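Local coordinates for odorant Binding Protein from Varroa destructor, form P2<1> (Varroa destructor, PDB 7NZA) that probably binds and carries small odorant or semiochemical molecules in a wide internal cavity of a non-classical, disulfide-linked helical fold, at residues 90-95 against 99-104. Sequence-based numbering, arbitrary orientation.
Sequences EIKNKK and EVEEAV
E101 turns its carboxylate oxygen OE1 to the backbone of K92 at the closing turn of helix 84-93, and two waters bridge that oxygen to the carbonyls there. One water is held 2.8 Å from I91 O and donates to both that carbonyl and E101 OE1. The second donates to K92 O and to the same carboxylate oxygen, 2.8 Å from E101 OE1, and accepts a longer bond of 3.2 Å from K95 NZ. OE1 is therefore gripped by two donors, while its direct approach to K92 O, 3.8 Å, is not a bond: both are acceptors, and the second water mediates between them. The carboxylate gets there on an extended chain, CG anti to the backbone N (chi1 177°). K95, the first residue to leave helical geometry, has a positive phi of 63°, and its side chain folds back to bring the ammonium to the second water; K95 NZ remains 5.6 Å from E101 OE1, so the opposite charges are joined by a single water and not in direct contact.

Beneath this polar layer, I91 and V104 meet with their side chains at a slant. I91 CG2 lies 3.9 Å from V104 CG1, and the CD1 end of the isoleucine flanks the same methyl. V104 also packs on I137 and I140 of helix 122-141, and I91 on M133 and on A8 of the second subunit. L105, one of the two sodium-site residues, packs on I91 and K92.

This hairpin of consecutive helices illustrates how water reconciles a carboxylate with C-terminal helix carbonyls while apolar side chains pack alongside. Each carbonyl takes a water in addition to a backbone N-H. The negative pole of the helix dipole would probably disfavour the carboxylate, a cost eased in part by the waters and K95.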
loop_
_atom_site.group_PDB
_atom_site.type_symbol
_atom_site.label_atom_id
_atom_site.label_comp_id
_atom_site.label_asym_id
_atom_site.label_seq_id
_atom_site.Cartn_x
_atom_site.Cartn_y
_atom_site.Cartn_z
ATOM N N GLU A 90 11.445 -7.841 -18.858
ATOM C CA GLU A 90 10.648 -6.707 -18.310
ATOM C C GLU A 90 11.584 -5.702 -17.682
ATOM O O GLU A 90 11.391 -4.456 -17.857
ATOM C CB GLU A 90 9.570 -7.191 -17.353
ATOM C CG GLU A 90 8.697 -6.114 -16.773
ATOM C CD GLU A 90 7.852 -6.444 -15.560
ATOM O OE1 GLU A 90 8.165 -7.398 -14.838
ATOM O OE2 GLU A 90 6.961 -5.630 -15.261
ATOM N N ILE A 91 12.655 -6.127 -17.003
ATOM C CA ILE A 91 13.651 -5.181 -16.445
ATOM C C ILE A 91 14.271 -4.413 -17.613
ATOM O O ILE A 91 14.486 -3.182 -17.471
ATOM C CB ILE A 91 14.718 -5.925 -15.633
ATOM C CG1 ILE A 91 14.141 -6.509 -14.341
ATOM C CG2 ILE A 91 15.876 -5.005 -15.352
ATOM C CD1 ILE A 91 15.011 -7.601 -13.719
ATOM N N LYS A 92 14.738 -5.111 -18.641
ATOM C CA LYS A 92 15.360 -4.396 -19.791
ATOM C C LYS A 92 14.403 -3.333 -20.360
ATOM O O LYS A 92 14.845 -2.264 -20.693
ATOM C CB LYS A 92 15.772 -5.412 -20.856
ATOM C CG LYS A 92 16.980 -6.242 -20.478
ATOM C CD LYS A 92 17.304 -7.333 -21.424
ATOM C CE LYS A 92 17.542 -6.827 -22.818
ATOM N NZ LYS A 92 17.610 -7.958 -23.757
ATOM N N ASN A 93 13.118 -3.627 -20.392
ATOM C CA ASN A 93 12.120 -2.711 -21.003
ATOM C C ASN A 93 11.936 -1.482 -20.141
ATOM O O ASN A 93 11.288 -0.515 -20.655
ATOM C CB ASN A 93 10.809 -3.440 -21.289
ATOM C CG ASN A 93 10.911 -4.351 -22.502
ATOM O OD1 ASN A 93 11.823 -4.231 -23.322
ATOM N ND2 ASN A 93 9.944 -5.243 -22.643
ATOM N N LYS A 94 12.382 -1.449 -18.892
ATOM C CA LYS A 94 12.232 -0.251 -18.037
ATOM C C LYS A 94 13.189 0.845 -18.508
ATOM O O LYS A 94 13.038 1.996 -18.038
ATOM C CB LYS A 94 12.553 -0.642 -16.589
ATOM C CG LYS A 94 11.626 -1.678 -15.966
ATOM C CD LYS A 94 10.215 -1.165 -15.836
ATOM C CE LYS A 94 9.359 -2.066 -14.975
ATOM N NZ LYS A 94 8.001 -1.489 -14.850
ATOM N N LYS A 95 14.245 0.501 -19.224
ATOM C CA LYS A 95 15.195 1.511 -19.725
ATOM C C LYS A 95 15.876 2.247 -18.585
ATOM O O LYS A 95 15.987 3.481 -18.592
ATOM C CB LYS A 95 14.489 2.455 -20.717
ATOM C CG LYS A 95 13.984 1.757 -21.974
ATOM C CD LYS A 95 15.026 0.841 -22.566
ATOM C CE LYS A 95 15.336 0.899 -24.045
ATOM N NZ LYS A 95 16.484 0.004 -24.346
ATOM N N GLU A 99 24.471 1.522 -16.322
ATOM C CA GLU A 99 25.330 0.927 -15.258
ATOM C C GLU A 99 24.374 0.213 -14.276
ATOM O O GLU A 99 24.677 -0.909 -13.831
ATOM C CB GLU A 99 26.153 1.967 -14.485
ATOM N N VAL A 100 23.268 0.857 -13.924
ATOM C CA VAL A 100 22.243 0.257 -13.040
ATOM C C VAL A 100 21.662 -0.964 -13.712
ATOM O O VAL A 100 21.518 -1.988 -13.026
ATOM C CB VAL A 100 21.151 1.276 -12.727
ATOM C CG1 VAL A 100 19.932 0.580 -12.153
ATOM C CG2 VAL A 100 21.721 2.340 -11.803
ATOM N N GLU A 101 21.276 -0.901 -14.967
ATOM C CA GLU A 101 20.698 -2.045 -15.652
ATOM C C GLU A 101 21.659 -3.223 -15.501
ATOM O O GLU A 101 21.226 -4.359 -15.273
ATOM C CB GLU A 101 20.349 -1.713 -17.105
ATOM C CG GLU A 101 19.811 -2.927 -17.809
ATOM C CD GLU A 101 19.522 -2.786 -19.293
ATOM O OE1 GLU A 101 18.506 -2.171 -19.628
ATOM O OE2 GLU A 101 20.326 -3.300 -20.119
ATOM N N GLU A 102 22.944 -3.046 -15.840
ATOM C CA GLU A 102 23.899 -4.163 -15.822
ATOM C C GLU A 102 23.948 -4.798 -14.420
ATOM O O GLU A 102 23.927 -6.032 -14.327
ATOM C CB GLU A 102 25.276 -3.649 -16.182
ATOM C CG GLU A 102 26.279 -4.800 -16.378
ATOM C CD GLU A 102 27.693 -4.363 -16.755
ATOM O OE1 GLU A 102 27.786 -3.281 -17.386
ATOM O OE2 GLU A 102 28.679 -5.046 -16.360
ATOM N N ALA A 103 24.006 -3.952 -13.393
ATOM C CA ALA A 103 24.040 -4.466 -12.010
ATOM C C ALA A 103 22.750 -5.205 -11.673
ATOM O O ALA A 103 22.811 -6.278 -11.071
ATOM C CB ALA A 103 24.287 -3.281 -11.098
ATOM N N VAL A 104 21.612 -4.658 -12.027
ATOM C CA VAL A 104 20.314 -5.329 -11.769
ATOM C C VAL A 104 20.219 -6.666 -12.498
ATOM O O VAL A 104 19.749 -7.670 -11.925
ATOM C CB VAL A 104 19.141 -4.374 -12.042
ATOM C CG1 VAL A 104 17.846 -5.165 -11.984
ATOM C CG2 VAL A 104 19.148 -3.171 -11.094
HETATM O O HOH W 1 16.593 -1.369 -17.795
HETATM O O HOH W 2 17.279 -2.223 -22.162
#